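Local coordinates for protein putative exonuclease (Eubacterium rectale, PDB 3L0A) that binds a zinc ion through four cysteines and is probably a hydrolase, thought to be an exonuclease of the PDDEXK nuclease superfamily, at residues Y24-G29 with E37-E42; E102-F107 with P202-I207; V117-E122 with E179-N184; G138-D143 with P190-G195. All coordinates share one frame; numbering follows the deposited sequence.

In the fold
Interactions 2, 3 and 4 all reach the mixed sheet of the PDDEXK-like domain. Interaction 4 lies within it, a buried parallel strand pair held by backbone bonds. Interaction 2 sets helix 105-110 against strand 204-209, the next strand of the sheet, and its chemistry is apolar and buried. The two touch, with I207 N 2.8 Å from I193 O. Interaction 3 is nearer the surface and more polar: side-chain amides of helix 170-185 bond to the backbone of strand 114-123. V181 of that helix also packs on I141. Interaction 1 is a partly buried helix pair beside the zinc site, its centre about 26 Å from that of interaction 4.

Interaction 1. Residues Y24-G29 with E37-E42; sequences YKDFAG and EFYGME
The F27 ring lies against a helix at G40, where a side chain would find little space. This is a roughly antiparallel helix pair, with segments 24-28 and 37-42 running at 147° to each other and their axes 7.7 Å apart. One face of the F27 ring takes G40 CA, offset toward the rim. A beta carbon on G40 would sit tight against F27 CZ, so the glycine suits the close approach. M41, a selenomethionine, makes a Met-aromatic contact at the ring edge, its SE 3.9 Å from F27 CZ. F27 CE1 comes 3.4 Å from E37 O, and F27 CD1 packs on E37 CB. An alanine in place of F27 would probably leave a gap beside G40 and deprive the M41 selenium of its aromatic partner. The E37 carboxylate itself pairs with R227. On the other side of the contact D26 meets Y39. CG of Y39, anti to the backbone N (chi1 167°), brings the ring nearer D26. Their carboxylate and ring planes are 84° apart, with D26 OD1 3.4 Å from Y39 CE2. The Y39 hydroxyl bonds to D50, and the Y39 side chain lies about 4 Å from those of the zinc ligands C36 and C244. D26 OD2 forms a salt bridge with K43. A water joins the two helices, donating to D26 OD2 at 2.8 Å and to G40 O at 2.9 Å.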
loop_
_atom_site.group_PDB
_atom_site.type_symbol
_atom_site.label_atom_id
_atom_site.label_comp_id
_atom_site.label_asym_id
_atom_site.label_seq_id
_atom_site.Cartn_x
_atom_site.Cartn_y
_atom_site.Cartn_z
ATOM N N TYR A 24 -16.979 -23.332 9.930
ATOM C CA TYR A 24 -17.341 -23.579 8.559
ATOM C C TYR A 24 -16.410 -22.838 7.620
ATOM O O TYR A 24 -15.880 -23.427 6.693
ATOM C CB TYR A 24 -18.773 -23.124 8.327
ATOM C CG TYR A 24 -19.175 -23.060 6.883
ATOM C CD1 TYR A 24 -19.582 -24.202 6.211
ATOM C CD2 TYR A 24 -19.155 -21.854 6.192
ATOM C CE1 TYR A 24 -19.938 -24.152 4.895
ATOM C CE2 TYR A 24 -19.513 -21.791 4.856
ATOM C CZ TYR A 24 -19.905 -22.950 4.211
ATOM O OH TYR A 24 -20.296 -22.895 2.894
ATOM N N LYS A 25 -16.215 -21.537 7.861
ATOM C CA LYS A 25 -15.350 -20.736 7.028
ATOM C C LYS A 25 -13.888 -21.261 6.977
ATOM O O LYS A 25 -13.244 -21.161 5.925
ATOM C CB LYS A 25 -15.382 -19.257 7.466
ATOM C CG LYS A 25 -16.697 -18.492 7.205
ATOM C CD LYS A 25 -16.624 -17.099 7.822
ATOM C CE LYS A 25 -17.742 -16.166 7.361
ATOM N NZ LYS A 25 -17.421 -14.708 7.677
ATOM N N ASP A 26 -13.369 -21.815 8.084
ATOM C CA ASP A 26 -12.020 -22.426 8.069
ATOM C C ASP A 26 -11.949 -23.416 6.901
ATOM O O ASP A 26 -11.052 -23.350 6.041
ATOM C CB ASP A 26 -11.687 -23.158 9.383
ATOM C CG ASP A 26 -11.504 -22.215 10.600
ATOM O OD1 ASP A 26 -11.139 -21.002 10.423
ATOM O OD2 ASP A 26 -11.725 -22.718 11.751
ATOM N N PHE A 27 -12.945 -24.294 6.835
ATOM C CA PHE A 27 -13.020 -25.242 5.749
ATOM C C PHE A 27 -13.428 -24.610 4.435
ATOM O O PHE A 27 -12.736 -24.821 3.437
ATOM C CB PHE A 27 -13.940 -26.399 6.107
ATOM C CG PHE A 27 -13.382 -27.295 7.160
ATOM C CD1 PHE A 27 -12.485 -28.302 6.822
ATOM C CD2 PHE A 27 -13.722 -27.124 8.488
ATOM C CE1 PHE A 27 -11.954 -29.154 7.807
ATOM C CE2 PHE A 27 -13.220 -27.962 9.471
ATOM C CZ PHE A 27 -12.329 -28.977 9.135
ATOM N N ALA A 28 -14.496 -23.810 4.417
ATOM C CA ALA A 28 -15.115 -23.411 3.136
ATOM C C ALA A 28 -14.646 -22.086 2.558
ATOM O O ALA A 28 -14.779 -21.863 1.345
ATOM C CB ALA A 28 -16.598 -23.400 3.242
ATOM N N GLY A 29 -14.116 -21.205 3.404
ATOM C CA GLY A 29 -13.518 -19.946 2.945
ATOM C C GLY A 29 -14.558 -18.886 2.571
ATOM O O GLY A 29 -15.774 -19.111 2.608
ATOM N N GLU A 37 -8.675 -26.916 4.203
ATOM C CA GLU A 37 -9.207 -27.994 5.056
ATOM C C GLU A 37 -8.227 -28.398 6.183
ATOM O O GLU A 37 -8.618 -28.579 7.339
ATOM C CB GLU A 37 -9.577 -29.199 4.173
ATOM C CG GLU A 37 -10.600 -28.832 3.090
ATOM C CD GLU A 37 -11.157 -30.006 2.295
ATOM O OE1 GLU A 37 -10.479 -31.032 2.188
ATOM O OE2 GLU A 37 -12.293 -29.889 1.768
ATOM N N PHE A 38 -6.963 -28.534 5.804
ATOM C CA PHE A 38 -5.858 -28.817 6.702
ATOM C C PHE A 38 -5.825 -27.826 7.859
ATOM O O PHE A 38 -5.847 -28.223 9.009
ATOM C CB PHE A 38 -4.576 -28.738 5.876
ATOM C CG PHE A 38 -3.321 -28.991 6.655
ATOM C CD1 PHE A 38 -3.074 -30.240 7.214
ATOM C CD2 PHE A 38 -2.370 -28.001 6.801
ATOM C CE1 PHE A 38 -1.909 -30.467 7.937
ATOM C CE2 PHE A 38 -1.215 -28.220 7.519
ATOM C CZ PHE A 38 -0.979 -29.435 8.090
ATOM N N TYR A 39 -5.793 -26.526 7.539
ATOM C CA TYR A 39 -5.841 -25.479 8.553
ATOM C C TYR A 39 -6.977 -25.689 9.529
ATOM O O TYR A 39 -6.812 -25.538 10.744
ATOM C CB TYR A 39 -5.972 -24.115 7.884
ATOM C CG TYR A 39 -6.329 -22.947 8.785
ATOM C CD1 TYR A 39 -5.415 -22.418 9.679
ATOM C CD2 TYR A 39 -7.577 -22.353 8.701
ATOM C CE1 TYR A 39 -5.738 -21.314 10.499
ATOM C CE2 TYR A 39 -7.920 -21.231 9.500
ATOM C CZ TYR A 39 -6.997 -20.724 10.395
ATOM O OH TYR A 39 -7.343 -19.655 11.187
ATOM N N GLY A 40 -8.125 -26.070 8.989
ATOM C CA GLY A 40 -9.287 -26.316 9.797
ATOM C C GLY A 40 -9.165 -27.504 10.732
ATOM O O GLY A 40 -9.748 -27.493 11.836
HETATM N N MSE A 41 -8.442 -28.524 10.275
HETATM C CA MSE A 41 -8.255 -29.765 11.051
HETATM C C MSE A 41 -7.136 -29.564 12.076
HETATM O O MSE A 41 -7.259 -29.994 13.205
HETATM C CB MSE A 41 -7.917 -30.936 10.125
HETATM C CG MSE A 41 -9.091 -31.415 9.272
HETATM SE SE MSE A 41 -10.511 -32.166 10.328
HETATM C CE MSE A 41 -9.762 -33.962 10.443
ATOM N N GLU A 42 -6.067 -28.854 11.707
ATOM C CA GLU A 42 -5.035 -28.501 12.671
ATOM C C GLU A 42 -5.533 -27.583 13.817
ATOM O O GLU A 42 -5.093 -27.728 14.965
ATOM C CB GLU A 42 -3.854 -27.880 11.940
ATOM C CG GLU A 42 -3.230 -28.834 10.946
ATOM C CD GLU A 42 -2.727 -30.085 11.606
ATOM O OE1 GLU A 42 -1.689 -30.011 12.287
ATOM O OE2 GLU A 42 -3.351 -31.160 11.436
HETATM O O HOH W 1 -11.502 -25.332 12.581
#

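Interaction 2. Residues E102-F107 with P202-I207; sequences ERDEYF and PDIRII
D104 OD2 accepts a hydrogen bond from F107 N at 2.8 Å, through the lone pair that faces away from OD1. D104 is the N-cap of helix 105-110. The other oxygen, D104 OD1, accepts from L253 N of a second subunit. With CG anti to the backbone N (chi1 -166°), the same carboxylate also touches the strand: I204 CD1 lies 3.9 Å from D104 OD1. An alanine in place of D104 would probably leave F107 N without its capping acceptor and L253 N of the second subunit without its partner. F107 carries the apolar part of the contact. I206 CD1 sits over one face of its ring in a CH-pi contact, 4.2 Å from the centroid and 14° off the ring normal. F107 CD2 is also 4.1 Å from I204 CB, and F107 CE2 lies 3.9 Å from R205 O. I204 and I206 both point toward the helix, as alternate residues of a strand do. Y106 CE2 adds a looser contact, 4.3 Å from I206 CG1. F107 also packs on A194 of the adjacent strand. The arrangement is a capped helix packed on a sheet of an alpha/beta domain, here next to a subunit interface.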
loop_
_atom_site.group_PDB
_atom_site.type_symbol
_atom_site.label_atom_id
_atom_site.label_comp_id
_atom_site.label_asym_id
_atom_site.label_seq_id
_atom_site.Cartn_x
_atom_site.Cartn_y
_atom_site.Cartn_z
ATOM N N GLU A 102 -21.913 5.607 20.871
ATOM C CA GLU A 102 -22.771 5.907 22.010
ATOM C C GLU A 102 -23.545 7.187 21.849
ATOM O O GLU A 102 -24.600 7.307 22.396
ATOM C CB GLU A 102 -21.971 5.947 23.300
ATOM C CG GLU A 102 -21.746 4.562 23.844
ATOM C CD GLU A 102 -21.154 4.541 25.231
ATOM O OE1 GLU A 102 -20.309 5.403 25.570
ATOM O OE2 GLU A 102 -21.530 3.629 25.984
ATOM N N ARG A 103 -23.054 8.155 21.093
ATOM C CA ARG A 103 -23.815 9.388 20.912
ATOM C C ARG A 103 -24.914 9.341 19.806
ATOM O O ARG A 103 -25.591 10.358 19.551
ATOM C CB ARG A 103 -22.871 10.584 20.749
ATOM C CG ARG A 103 -22.176 10.762 19.452
ATOM C CD ARG A 103 -21.267 11.998 19.547
ATOM N NE ARG A 103 -20.500 12.192 18.312
ATOM C CZ ARG A 103 -20.977 12.704 17.166
ATOM N NH1 ARG A 103 -22.230 13.116 17.073
ATOM N NH2 ARG A 103 -20.176 12.816 16.108
ATOM N N ASP A 104 -25.085 8.162 19.180
ATOM C CA ASP A 104 -26.179 7.903 18.218
ATOM C C ASP A 104 -27.320 7.027 18.797
ATOM O O ASP A 104 -27.187 5.814 18.919
ATOM C CB ASP A 104 -25.592 7.251 16.937
ATOM C CG ASP A 104 -26.579 7.257 15.753
ATOM O OD1 ASP A 104 -26.618 8.273 15.031
ATOM O OD2 ASP A 104 -27.319 6.254 15.558
ATOM N N GLU A 105 -28.458 7.637 19.125
ATOM C CA GLU A 105 -29.592 6.910 19.711
ATOM C C GLU A 105 -30.061 5.745 18.864
ATOM O O GLU A 105 -30.338 4.667 19.383
ATOM C CB GLU A 105 -30.791 7.841 19.968
ATOM C CG GLU A 105 -30.574 8.834 21.093
ATOM C CD GLU A 105 -31.884 9.437 21.637
ATOM O OE1 GLU A 105 -32.940 9.272 20.983
ATOM O OE2 GLU A 105 -31.839 10.043 22.741
ATOM N N TYR A 106 -30.181 5.968 17.563
ATOM C CA TYR A 106 -30.669 4.928 16.661
ATOM C C TYR A 106 -29.739 3.696 16.706
ATOM O O TYR A 106 -30.177 2.567 16.932
ATOM C CB TYR A 106 -30.803 5.476 15.229
ATOM C CG TYR A 106 -31.587 4.541 14.309
ATOM C CD1 TYR A 106 -32.963 4.374 14.447
ATOM C CD2 TYR A 106 -30.938 3.794 13.329
ATOM C CE1 TYR A 106 -33.664 3.510 13.620
ATOM C CE2 TYR A 106 -31.639 2.934 12.506
ATOM C CZ TYR A 106 -32.985 2.801 12.655
ATOM O OH TYR A 106 -33.631 1.929 11.830
ATOM N N PHE A 107 -28.452 3.926 16.562
ATOM C CA PHE A 107 -27.491 2.834 16.587
ATOM C C PHE A 107 -27.591 2.159 17.941
ATOM O O PHE A 107 -27.707 0.936 18.016
ATOM C CB PHE A 107 -26.084 3.376 16.321
ATOM C CG PHE A 107 -24.992 2.302 16.017
ATOM C CD1 PHE A 107 -24.623 1.340 16.950
ATOM C CD2 PHE A 107 -24.309 2.321 14.799
ATOM C CE1 PHE A 107 -23.615 0.415 16.679
ATOM C CE2 PHE A 107 -23.289 1.409 14.520
ATOM C CZ PHE A 107 -22.944 0.467 15.452
ATOM N N PRO A 202 -14.996 8.001 12.375
ATOM C CA PRO A 202 -15.619 6.741 12.048
ATOM C C PRO A 202 -16.929 6.892 11.265
ATOM O O PRO A 202 -17.730 7.760 11.556
ATOM C CB PRO A 202 -15.895 6.122 13.417
ATOM C CG PRO A 202 -15.014 6.859 14.366
ATOM C CD PRO A 202 -14.761 8.155 13.821
ATOM N N ASP A 203 -17.096 6.044 10.269
ATOM C CA ASP A 203 -18.346 5.873 9.536
ATOM C C ASP A 203 -19.215 4.951 10.355
ATOM O O ASP A 203 -18.758 3.888 10.712
ATOM C CB ASP A 203 -18.017 5.187 8.202
ATOM C CG ASP A 203 -19.065 5.396 7.128
ATOM O OD1 ASP A 203 -19.901 6.282 7.252
ATOM O OD2 ASP A 203 -19.019 4.661 6.125
ATOM N N ILE A 204 -20.449 5.327 10.651
ATOM C CA ILE A 204 -21.400 4.422 11.306
ATOM C C ILE A 204 -22.656 4.180 10.452
ATOM O O ILE A 204 -23.215 5.158 9.895
ATOM C CB ILE A 204 -21.886 4.928 12.729
ATOM C CG1 ILE A 204 -22.869 6.109 12.604
ATOM C CG2 ILE A 204 -20.692 5.230 13.654
ATOM C CD1 ILE A 204 -23.170 6.842 13.884
ATOM N N ARG A 205 -23.108 2.905 10.417
ATOM C CA ARG A 205 -24.307 2.447 9.697
ATOM C C ARG A 205 -24.915 1.232 10.370
ATOM O O ARG A 205 -24.189 0.354 10.829
ATOM C CB ARG A 205 -23.964 1.968 8.270
ATOM C CG ARG A 205 -23.520 2.993 7.270
ATOM C CD ARG A 205 -24.527 4.037 7.013
ATOM N NE ARG A 205 -24.050 5.000 6.014
ATOM C CZ ARG A 205 -24.806 5.998 5.541
ATOM N NH1 ARG A 205 -26.055 6.169 5.971
ATOM N NH2 ARG A 205 -24.320 6.830 4.629
ATOM N N ILE A 206 -26.241 1.150 10.354
ATOM C CA ILE A 206 -26.981 -0.099 10.555
ATOM C C ILE A 206 -27.308 -0.677 9.178
ATOM O O ILE A 206 -27.944 -0.009 8.369
ATOM C CB ILE A 206 -28.293 0.155 11.336
ATOM C CG1 ILE A 206 -28.001 0.574 12.781
ATOM C CG2 ILE A 206 -29.131 -1.101 11.401
ATOM C CD1 ILE A 206 -27.005 -0.427 13.569
ATOM N N ILE A 207 -26.852 -1.895 8.873
ATOM C CA ILE A 207 -27.083 -2.488 7.554
ATOM C C ILE A 207 -27.960 -3.747 7.660
ATOM O O ILE A 207 -27.535 -4.748 8.238
ATOM C CB ILE A 207 -25.780 -2.870 6.892
ATOM C CG1 ILE A 207 -24.835 -1.672 6.853
ATOM C CG2 ILE A 207 -26.016 -3.418 5.452
ATOM C CD1 ILE A 207 -23.449 -1.963 7.264
#

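Interaction 3. Residues V117-E122 with E179-N184; sequences VIMTGE and EIVRQN
Q183 reaches from helix 170-185 to strand 114-123, and its amide pairs with the backbone of E122. From CB the chain runs through CG, which is anti to the carbonyl carbon (chi1 -59°), and stays extended to CD. CD lies 3.4 Å from E122 O, and the two amide atoms do the bonding. OE1 accepts from E122 N at 3.1 Å, nearly straight at 171° and in the carbonyl plane on a lone pair. NE2 donates to E122 O at 2.8 Å, with that oxygen close to the amide plane. NE2 also donates to E179 OE2. That carboxylate is gripped side-on by R182 in a salt bridge within the helix. The amide thus has partners on both atoms, which should fix its rotation.

N184 makes a second polar link. Its ND2 donates to T120 O at 3.2 Å and to I180 O within the helix. Its OD1 accepts from a water that in turn accepts from T120 N. M119, a selenomethionine, slides past N184 in the opposite direction, with SE 3.4 Å from N184 ND2 and 4.0 Å from V181 CG2. I180 lies against the strand backbone, its CD1 3.8 Å from G121 CA. A beta carbon at G121 would clash with I180 CD1 and Q183 OE1. Helix and strand cross at 86°. The helix is therefore fastened to the sheet in two ways: its side-chain amides make the polar bonds to strand backbone groups, while M119 adds the apolar part.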
loop_
_atom_site.group_PDB
_atom_site.type_symbol
_atom_site.label_atom_id
_atom_site.label_comp_id
_atom_site.label_asym_id
_atom_site.label_seq_id
_atom_site.Cartn_x
_atom_site.Cartn_y
_atom_site.Cartn_z
ATOM N N VAL A 117 -25.369 -13.905 23.585
ATOM C CA VAL A 117 -26.345 -14.970 23.818
ATOM C C VAL A 117 -25.974 -16.219 23.045
ATOM O O VAL A 117 -25.872 -16.159 21.830
ATOM C CB VAL A 117 -27.765 -14.522 23.367
ATOM C CG1 VAL A 117 -28.826 -15.601 23.669
ATOM C CG2 VAL A 117 -28.134 -13.202 24.050
ATOM N N ILE A 118 -25.801 -17.345 23.746
ATOM C CA ILE A 118 -25.411 -18.629 23.130
ATOM C C ILE A 118 -26.657 -19.471 22.870
ATOM O O ILE A 118 -27.498 -19.646 23.756
ATOM C CB ILE A 118 -24.474 -19.452 24.023
ATOM C CG1 ILE A 118 -23.246 -18.634 24.449
ATOM C CG2 ILE A 118 -24.054 -20.713 23.302
ATOM C CD1 ILE A 118 -22.492 -19.206 25.681
HETATM N N MSE A 119 -26.772 -19.984 21.649
HETATM C CA MSE A 119 -27.891 -20.881 21.260
HETATM C C MSE A 119 -27.334 -22.097 20.510
HETATM O O MSE A 119 -26.187 -22.077 20.066
HETATM C CB MSE A 119 -28.919 -20.149 20.375
HETATM C CG MSE A 119 -29.840 -19.235 21.124
HETATM SE SE MSE A 119 -31.429 -18.851 20.132
HETATM C CE MSE A 119 -32.208 -17.575 21.364
ATOM N N THR A 120 -28.144 -23.140 20.358
ATOM C CA THR A 120 -27.659 -24.392 19.763
ATOM C C THR A 120 -28.684 -24.956 18.805
ATOM O O THR A 120 -29.875 -24.672 18.953
ATOM C CB THR A 120 -27.293 -25.407 20.886
ATOM O OG1 THR A 120 -25.903 -25.257 21.182
ATOM C CG2 THR A 120 -27.620 -26.901 20.530
ATOM N N GLY A 121 -28.213 -25.745 17.828
ATOM C CA GLY A 121 -29.094 -26.363 16.828
ATOM C C GLY A 121 -28.522 -27.501 15.999
ATOM O O GLY A 121 -27.416 -27.980 16.237
ATOM N N GLU A 122 -29.320 -27.937 15.028
ATOM C CA GLU A 122 -28.986 -29.054 14.128
ATOM C C GLU A 122 -29.177 -28.540 12.709
ATOM O O GLU A 122 -30.209 -27.952 12.402
ATOM C CB GLU A 122 -29.908 -30.266 14.374
ATOM C CG GLU A 122 -29.879 -31.388 13.283
ATOM C CD GLU A 122 -29.240 -32.700 13.753
ATOM O OE1 GLU A 122 -29.906 -33.472 14.475
ATOM O OE2 GLU A 122 -28.080 -32.970 13.378
ATOM N N GLU A 179 -31.492 -19.006 11.304
ATOM C CA GLU A 179 -32.036 -20.349 11.302
ATOM C C GLU A 179 -31.943 -21.008 12.665
ATOM O O GLU A 179 -32.906 -21.654 13.072
ATOM C CB GLU A 179 -31.330 -21.208 10.236
ATOM C CG GLU A 179 -31.563 -22.727 10.285
ATOM C CD GLU A 179 -33.029 -23.149 10.234
ATOM O OE1 GLU A 179 -33.913 -22.347 9.825
ATOM O OE2 GLU A 179 -33.299 -24.318 10.604
ATOM N N ILE A 180 -30.821 -20.875 13.369
ATOM C CA ILE A 180 -30.684 -21.500 14.700
ATOM C C ILE A 180 -31.648 -20.869 15.707
ATOM O O ILE A 180 -32.292 -21.595 16.454
ATOM C CB ILE A 180 -29.234 -21.504 15.238
ATOM C CG1 ILE A 180 -28.305 -22.269 14.279
ATOM C CG2 ILE A 180 -29.132 -22.161 16.598
ATOM C CD1 ILE A 180 -28.589 -23.758 14.166
ATOM N N VAL A 181 -31.776 -19.535 15.699
ATOM C CA VAL A 181 -32.811 -18.841 16.494
ATOM C C VAL A 181 -34.199 -19.403 16.129
ATOM O O VAL A 181 -35.054 -19.642 17.002
ATOM C CB VAL A 181 -32.767 -17.273 16.289
ATOM C CG1 VAL A 181 -33.935 -16.562 16.952
ATOM C CG2 VAL A 181 -31.400 -16.641 16.784
ATOM N N ARG A 182 -34.417 -19.644 14.845
ATOM C CA ARG A 182 -35.694 -20.148 14.425
ATOM C C ARG A 182 -35.951 -21.528 15.005
ATOM O O ARG A 182 -37.071 -21.831 15.289
ATOM C CB ARG A 182 -35.817 -20.184 12.909
ATOM C CG ARG A 182 -37.260 -20.420 12.428
ATOM C CD ARG A 182 -37.327 -20.800 10.942
ATOM N NE ARG A 182 -36.586 -22.027 10.710
ATOM C CZ ARG A 182 -37.007 -23.245 11.037
ATOM N NH1 ARG A 182 -38.199 -23.442 11.587
ATOM N NH2 ARG A 182 -36.235 -24.291 10.800
ATOM N N GLN A 183 -34.926 -22.353 15.195
ATOM C CA GLN A 183 -35.135 -23.695 15.766
ATOM C C GLN A 183 -35.351 -23.674 17.291
ATOM O O GLN A 183 -35.840 -24.643 17.855
ATOM C CB GLN A 183 -33.950 -24.616 15.463
ATOM C CG GLN A 183 -33.632 -24.824 13.993
ATOM C CD GLN A 183 -32.411 -25.695 13.793
ATOM O OE1 GLN A 183 -31.880 -26.258 14.742
ATOM N NE2 GLN A 183 -31.957 -25.807 12.555
ATOM N N ASN A 184 -34.958 -22.580 17.947
ATOM C CA ASN A 184 -35.170 -22.401 19.389
ATOM C C ASN A 184 -36.440 -21.619 19.658
ATOM O O ASN A 184 -37.153 -21.929 20.578
ATOM C CB ASN A 184 -34.008 -21.621 20.027
ATOM C CG ASN A 184 -32.724 -22.436 20.139
ATOM O OD1 ASN A 184 -32.583 -23.297 21.010
ATOM N ND2 ASN A 184 -31.775 -22.138 19.285
HETATM O O HOH W 2 -30.017 -23.541 22.177
#

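Interaction 4. Residues G138-D143 with P190-G195; sequences GVAIVD and PFFIAG
The F191 ring has I141 CG2 at its edge, in the ring plane, 3.8 Å from F191 CD1. The two side chains cross at about a right angle. With CG anti to the backbone N (chi1 -177°), the F191 ring also reaches D143, its CZ 4.0 Å from D143 CB. F192 turns to the other face of the sheet. I141 O lies near its ring plane at the edge, Y110 meets the ring edge-to-face, and F192 CE1 packs 3.9 Å from A140 CB. On that face V142 CG1 also meets A194 CB at 3.9 Å. The strands are parallel, with I141, V142 and D143 in register with F191, F192 and I193. Four backbone hydrogen bonds join them, among them F192 N to I141 O at 3.0 Å and A194 N to D143 O at 2.8 Å. The D143 carboxylate pairs with K145 and also bonds a Tris molecule, probably from the crystallisation liquor. V139 and A140 form a classic beta bulge against strand 126-136. The pair lies inside the mixed sheet, between strands 126-136 and 204-209. It is a beta-alpha-beta crossover through helix 170-185, which packs on the face of I141 and D143. Helix 105-110 packs on that of V142 and A194.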
loop_
_atom_site.group_PDB
_atom_site.type_symbol
_atom_site.label_atom_id
_atom_site.label_comp_id
_atom_site.label_asym_id
_atom_site.label_seq_id
_atom_site.Cartn_x
_atom_site.Cartn_y
_atom_site.Cartn_z
ATOM N N GLY A 138 -37.709 -11.725 19.582
ATOM C CA GLY A 138 -38.873 -11.436 18.760
ATOM C C GLY A 138 -38.758 -10.233 17.840
ATOM O O GLY A 138 -39.750 -9.872 17.206
ATOM N N VAL A 139 -37.567 -9.629 17.726
ATOM C CA VAL A 139 -37.393 -8.467 16.825
ATOM C C VAL A 139 -36.132 -8.514 15.918
ATOM O O VAL A 139 -36.237 -8.281 14.721
ATOM C CB VAL A 139 -37.562 -7.061 17.563
ATOM C CG1 VAL A 139 -38.441 -7.160 18.894
ATOM C CG2 VAL A 139 -36.290 -6.422 17.863
ATOM N N ALA A 140 -34.956 -8.829 16.447
ATOM C CA ALA A 140 -33.758 -8.751 15.613
ATOM C C ALA A 140 -32.550 -9.388 16.208
ATOM O O ALA A 140 -32.428 -9.476 17.415
ATOM C CB ALA A 140 -33.433 -7.311 15.286
ATOM N N ILE A 141 -31.650 -9.791 15.298
ATOM C CA ILE A 141 -30.319 -10.308 15.569
ATOM C C ILE A 141 -29.347 -9.261 15.020
ATOM O O ILE A 141 -29.399 -8.915 13.823
ATOM C CB ILE A 141 -30.097 -11.635 14.810
ATOM C CG1 ILE A 141 -31.182 -12.660 15.164
ATOM C CG2 ILE A 141 -28.759 -12.222 15.158
ATOM C CD1 ILE A 141 -31.373 -13.766 14.117
ATOM N N VAL A 142 -28.471 -8.746 15.880
ATOM C CA VAL A 142 -27.566 -7.657 15.509
ATOM C C VAL A 142 -26.146 -8.168 15.772
ATOM O O VAL A 142 -25.864 -8.816 16.804
ATOM C CB VAL A 142 -27.866 -6.351 16.318
ATOM C CG1 VAL A 142 -27.047 -5.165 15.845
ATOM C CG2 VAL A 142 -29.358 -5.946 16.203
ATOM N N ASP A 143 -25.263 -7.892 14.818
ATOM C CA ASP A 143 -23.853 -8.176 14.979
ATOM C C ASP A 143 -23.045 -6.913 14.783
ATOM O O ASP A 143 -23.184 -6.242 13.748
ATOM C CB ASP A 143 -23.391 -9.204 13.960
ATOM C CG ASP A 143 -22.238 -10.000 14.470
ATOM O OD1 ASP A 143 -22.512 -10.983 15.191
ATOM O OD2 ASP A 143 -21.093 -9.605 14.231
ATOM N N PRO A 190 -35.012 -10.754 11.321
ATOM C CA PRO A 190 -34.107 -10.029 10.445
ATOM C C PRO A 190 -32.695 -9.878 11.038
ATOM O O PRO A 190 -32.518 -9.860 12.271
ATOM C CB PRO A 190 -34.787 -8.657 10.303
ATOM C CG PRO A 190 -35.574 -8.494 11.497
ATOM C CD PRO A 190 -36.034 -9.851 11.894
ATOM N N PHE A 191 -31.701 -9.753 10.150
ATOM C CA PHE A 191 -30.312 -9.686 10.541
ATOM C C PHE A 191 -29.748 -8.342 10.095
ATOM O O PHE A 191 -29.881 -7.953 8.926
ATOM C CB PHE A 191 -29.542 -10.839 9.910
ATOM C CG PHE A 191 -28.101 -10.898 10.317
ATOM C CD1 PHE A 191 -27.740 -11.377 11.563
ATOM C CD2 PHE A 191 -27.100 -10.482 9.447
ATOM C CE1 PHE A 191 -26.415 -11.395 11.964
ATOM C CE2 PHE A 191 -25.790 -10.519 9.821
ATOM C CZ PHE A 191 -25.437 -10.991 11.088
ATOM N N PHE A 192 -29.146 -7.647 11.065
ATOM C CA PHE A 192 -28.495 -6.358 10.892
ATOM C C PHE A 192 -27.046 -6.421 11.369
ATOM O O PHE A 192 -26.752 -6.997 12.423
ATOM C CB PHE A 192 -29.193 -5.315 11.737
ATOM C CG PHE A 192 -30.651 -5.127 11.417
ATOM C CD1 PHE A 192 -31.622 -5.877 12.070
ATOM C CD2 PHE A 192 -31.052 -4.166 10.484
ATOM C CE1 PHE A 192 -32.983 -5.700 11.774
ATOM C CE2 PHE A 192 -32.416 -3.952 10.214
ATOM C CZ PHE A 192 -33.379 -4.733 10.860
ATOM N N ILE A 193 -26.157 -5.833 10.581
ATOM C CA ILE A 193 -24.788 -5.548 10.982
ATOM C C ILE A 193 -24.713 -4.116 11.451
ATOM O O ILE A 193 -25.167 -3.187 10.764
ATOM C CB ILE A 193 -23.817 -5.780 9.814
ATOM C CG1 ILE A 193 -23.714 -7.292 9.535
ATOM C CG2 ILE A 193 -22.441 -5.188 10.128
ATOM C CD1 ILE A 193 -23.156 -7.655 8.164
ATOM N N ALA A 194 -24.205 -3.925 12.660
ATOM C CA ALA A 194 -24.043 -2.587 13.199
ATOM C C ALA A 194 -22.576 -2.263 12.967
ATOM O O ALA A 194 -21.715 -2.658 13.755
ATOM C CB ALA A 194 -24.411 -2.551 14.705
ATOM N N GLY A 195 -22.277 -1.592 11.860
ATOM C CA GLY A 195 -20.908 -1.334 11.481
ATOM C C GLY A 195 -20.342 0.008 11.919
ATOM O O GLY A 195 -21.035 1.056 11.827
#